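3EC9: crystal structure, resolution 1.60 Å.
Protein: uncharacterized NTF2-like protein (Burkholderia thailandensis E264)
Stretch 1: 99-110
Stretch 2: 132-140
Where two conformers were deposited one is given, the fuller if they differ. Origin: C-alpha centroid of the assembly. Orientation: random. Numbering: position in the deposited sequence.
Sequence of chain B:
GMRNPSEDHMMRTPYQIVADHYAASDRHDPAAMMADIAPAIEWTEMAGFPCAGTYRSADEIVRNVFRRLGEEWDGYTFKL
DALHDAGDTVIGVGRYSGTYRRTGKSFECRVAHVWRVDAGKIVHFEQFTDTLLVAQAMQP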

# COMPACT_ATOMS: atom_id res chain seq x y z
N THR B 99 -20.36 -0.99 -0.81
CA THR B 99 -21.38 0.00 -0.48
C THR B 99 -21.61 -0.06 1.04
O THR B 99 -21.91 -1.14 1.58
N TYR B 100 -21.39 1.06 1.71
CA TYR B 100 -21.56 1.12 3.15
C TYR B 100 -23.04 1.10 3.47
O TYR B 100 -23.82 1.95 2.99
N ARG B 101 -23.46 0.11 4.26
CA ARG B 101 -24.90 -0.10 4.50
C ARG B 101 -25.59 1.08 5.18
O ARG B 101 -26.75 1.40 4.85
N ARG B 102 -24.92 1.74 6.12
CA ARG B 102 -25.55 2.85 6.88
C ARG B 102 -25.89 4.09 6.03
O ARG B 102 -26.90 4.78 6.26
N THR B 103 -25.08 4.36 5.02
CA THR B 103 -25.21 5.57 4.21
C THR B 103 -25.70 5.27 2.79
O THR B 103 -26.21 6.16 2.12
N GLY B 104 -25.49 4.04 2.30
CA GLY B 104 -25.85 3.67 0.93
C GLY B 104 -24.84 4.13 -0.12
O GLY B 104 -25.08 3.97 -1.33
N LYS B 105 -23.70 4.67 0.35
CA LYS B 105 -22.66 5.21 -0.52
C LYS B 105 -21.64 4.15 -0.88
O LYS B 105 -21.25 3.34 -0.04
N SER B 106 -21.25 4.11 -2.15
CA SER B 106 -20.18 3.21 -2.61
C SER B 106 -18.84 3.92 -2.73
O SER B 106 -18.76 5.14 -2.69
N PHE B 107 -17.77 3.12 -2.83
CA PHE B 107 -16.41 3.59 -3.12
C PHE B 107 -15.75 2.52 -3.96
O PHE B 107 -16.16 1.34 -4.00
N GLU B 108 -14.66 2.94 -4.61
CA GLU B 108 -13.72 2.04 -5.21
C GLU B 108 -12.33 2.65 -4.98
O GLU B 108 -12.13 3.82 -5.16
N CYS B 109 -11.36 1.84 -4.61
CA CYS B 109 -10.00 2.38 -4.46
C CYS B 109 -8.92 1.30 -4.61
O CYS B 109 -9.22 0.10 -4.70
N ARG B 110 -7.67 1.73 -4.61
CA ARG B 110 -6.54 0.82 -4.72
C ARG B 110 -6.11 0.28 -3.38
O ARG B 110 -6.35 0.87 -2.31
N LEU B 132 -8.94 7.32 2.98
CA LEU B 132 -9.81 8.49 2.81
C LEU B 132 -11.03 8.13 1.93
O LEU B 132 -12.15 8.47 2.25
N LEU B 133 -10.79 7.46 0.82
CA LEU B 133 -11.94 7.07 -0.05
C LEU B 133 -12.90 6.12 0.63
O LEU B 133 -14.11 6.22 0.43
N VAL B 134 -12.40 5.18 1.43
CA VAL B 134 -13.29 4.32 2.20
C VAL B 134 -14.10 5.14 3.23
O VAL B 134 -15.33 5.04 3.35
N ALA B 135 -13.40 6.01 3.93
CA ALA B 135 -14.02 6.92 4.89
C ALA B 135 -15.10 7.83 4.26
O ALA B 135 -16.13 8.11 4.89
N GLN B 136 -14.90 8.28 3.04
CA GLN B 136 -15.89 9.13 2.35
C GLN B 136 -17.23 8.40 2.21
O GLN B 136 -18.31 9.01 2.26
N ALA B 137 -17.17 7.10 1.96
CA ALA B 137 -18.37 6.28 1.80
C ALA B 137 -19.14 6.17 3.13
O ALA B 137 -20.32 5.84 3.13
N MSE B 138 -18.44 6.37 4.24
CA MSE B 138 -19.03 6.19 5.56
C MSE B 138 -19.54 7.50 6.13
O MSE B 138 -20.01 7.54 7.27
N GLN B 139 -19.46 8.56 5.34
CA GLN B 139 -19.98 9.88 5.75
C GLN B 139 -21.44 10.04 5.39
O GLN B 139 -21.80 9.83 4.23
N PRO B 140 -22.29 10.40 6.38
CA PRO B 140 -23.66 10.80 6.06
C PRO B 140 -23.71 11.93 5.04
O PRO B 140 -24.57 11.93 4.16
OXT PRO B 140 -22.88 12.85 5.06

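The strongest polar contacts gather near the C-terminus of stretch 2. Lys 105 reaches along this end in an extended form, chi1 m and the other three chi angles t. Its NZ donates a hydrogen bond to Gln 139 O at 2.6 Å. A weak hydrogen bond runs from Lys 105 NZ to Pro 140 O at 3.4 Å. Pro 140 is the last residue, so its carboxylate is charged, and Lys 105 NZ also forms a long salt bridge with Pro 140 OXT at 3.7 Å. Water 2 accepts from Lys 105 NZ at 3.1 Å and donates to Gln 136 O at 2.8 Å, joining the amine to the backbone of Gln 136.

Thr 103 has chi1 p and points toward stretch 2. Its OG1 donates to Ala 137 O at 2.7 Å. The same OG1 accepts from Lys 105 N at 3.2 Å, so one hydroxyl ties the turn to itself and to the Ala 137 carbonyl. The Thr 103 methyl CG2 lies 3.8 Å from Gln 139 O.

Arg 102 works mainly through water. Water 1 accepts from Arg 102 NH2 at 3.1 Å and donates to Met 138 O at 2.4 Å, a very short distance. Arg 102 NH2 also makes a weak hydrogen bond to Tyr 100 OH at 3.3 Å.

Tyr 100, chi1 t, points toward stretch 2 and carries Met 138 on one ring face. Met 138 is modelled as selenomethionine, with chi1 m, chi2 t and chi3 p. Its CG sits 3.7 Å from the centroid of the Tyr 100 ring, almost on the ring normal, a CH-pi contact. Met 138 SE lies obliquely at 4.7 Å from that centroid. Met 138 CE closes to 3.6 Å from Tyr 100 CZ.

Farther along, the strand holding Phe 107 and Cys 109 runs nearly antiparallel to the helix holding Leu 133 and Val 134, with axes 7.4 Å apart at closest approach. Phe 107 and Cys 109, both chi1 p, point toward the helix, whereas Ser 106 and Glu 108 point away. Val 134, chi1 t, places CG2 over one face of the Phe 107 ring, 3.6 Å from Phe 107 CE2. Phe 107 CB packs 4.1 Å from Ala 137 CB; the small alanine is nonetheless extensively covered by stretch 1. Leu 133, chi1 m and chi2 p, points toward the strand and sets CD2 3.9 Å from Cys 109 CB. Cys 109 SG meets Val 134 CG2 at 4.0 Å, extending the apolar contact along the helix.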

# COMPACT_ATOMS: atom_id res chain seq x y z
CB THR B 99 -22.72 -0.26 -1.25
OG1 THR B 99 -22.47 -0.18 -2.66
CG2 THR B 99 -23.80 0.75 -0.81
CB TYR B 100 -20.95 2.38 3.68
CG TYR B 100 -20.72 2.39 5.16
CD1 TYR B 100 -19.92 1.42 5.78
CD2 TYR B 100 -21.27 3.40 5.95
CE1 TYR B 100 -19.70 1.44 7.14
CE2 TYR B 100 -21.03 3.45 7.33
CZ TYR B 100 -20.23 2.47 7.92
OH TYR B 100 -19.93 2.50 9.26
CB ARG B 101 -25.14 -1.38 5.29
CG ARG B 101 -24.81 -2.68 4.57
CD ARG B 101 -25.21 -3.89 5.41
NE ARG B 101 -24.55 -5.15 5.03
CZ ARG B 101 -24.89 -5.91 3.98
NH1 ARG B 101 -25.83 -5.52 3.13
NH2 ARG B 101 -24.23 -7.05 3.76
CB ARG B 102 -24.65 3.27 8.07
CG ARG B 102 -25.30 4.35 8.97
CD ARG B 102 -24.84 4.29 10.45
NE ARG B 102 -23.39 4.31 10.56
CZ ARG B 102 -22.62 5.39 10.48
NH1 ARG B 102 -23.15 6.61 10.31
NH2 ARG B 102 -21.30 5.26 10.57
CB THR B 103 -23.87 6.26 4.10
OG1 THR B 103 -22.99 5.35 3.41
CG2 THR B 103 -23.27 6.57 5.46
CB LYS B 105 -21.94 6.41 0.12
CG LYS B 105 -22.82 7.60 0.38
CD LYS B 105 -22.04 8.70 1.04
CE LYS B 105 -22.95 9.89 1.37
NZ LYS B 105 -22.17 11.01 1.96
CB SER B 106 -20.54 2.58 -3.96
OG SER B 106 -20.76 3.57 -4.94
CB PHE B 107 -15.57 3.78 -1.83
CG PHE B 107 -15.03 2.47 -1.27
CD1 PHE B 107 -15.85 1.63 -0.51
CD2 PHE B 107 -13.74 2.06 -1.53
CE1 PHE B 107 -15.38 0.45 -0.03
CE2 PHE B 107 -13.27 0.86 -1.04
CZ PHE B 107 -14.09 0.04 -0.30
CB GLU B 108 -14.01 1.86 -6.71
CG GLU B 108 -13.02 0.98 -7.44
CD GLU B 108 -13.43 0.68 -8.83
OE1 GLU B 108 -14.23 1.44 -9.39
OE2 GLU B 108 -12.95 -0.35 -9.37
CB CYS B 109 -9.87 3.09 -3.10
SG CYS B 109 -9.80 1.93 -1.66
CB ARG B 110 -5.38 1.53 -5.42
CG ARG B 110 -5.68 1.95 -6.88
CD ARG B 110 -5.61 0.78 -7.77
NE ARG B 110 -4.24 0.43 -8.12
CZ ARG B 110 -3.88 -0.70 -8.72
NH1 ARG B 110 -4.77 -1.66 -8.93
NH2 ARG B 110 -2.63 -0.89 -9.10
CB LEU B 132 -9.06 9.68 2.21
CG LEU B 132 -9.89 10.93 1.99
CD1 LEU B 132 -10.38 11.47 3.36
CD2 LEU B 132 -9.12 12.00 1.20
CB LEU B 133 -11.46 6.50 -1.39
CG LEU B 133 -11.13 7.53 -2.48
CD1 LEU B 133 -10.16 8.64 -2.07
CD2 LEU B 133 -10.66 6.86 -3.80
CB VAL B 134 -12.47 3.22 2.90
CG1 VAL B 134 -13.42 2.38 3.78
CG2 VAL B 134 -11.69 2.35 1.88
CB ALA B 135 -12.92 7.75 5.60
CB GLN B 136 -15.38 9.56 0.97
CG GLN B 136 -14.31 10.63 0.96
CD GLN B 136 -13.63 10.81 -0.44
OE1 GLN B 136 -13.85 10.06 -1.40
NE2 GLN B 136 -12.82 11.84 -0.54
CB ALA B 137 -18.01 4.90 1.25
CB MSE B 138 -17.99 5.56 6.49
CG MSE B 138 -17.39 4.29 5.89
SE MSE B 138 -15.92 3.66 6.94
CE MSE B 138 -16.84 3.60 8.64
CB GLN B 139 -19.26 11.01 5.04
CG GLN B 139 -17.77 11.07 5.29
CD GLN B 139 -17.44 11.00 6.77
OE1 GLN B 139 -16.66 10.14 7.20
NE2 GLN B 139 -18.04 11.91 7.56
CB PRO B 140 -24.21 11.27 7.41
CG PRO B 140 -23.42 10.50 8.42
CD PRO B 140 -22.04 10.41 7.83
O HOH W 1 -19.51 7.66 9.64
O HOH W 2 -19.30 11.16 0.73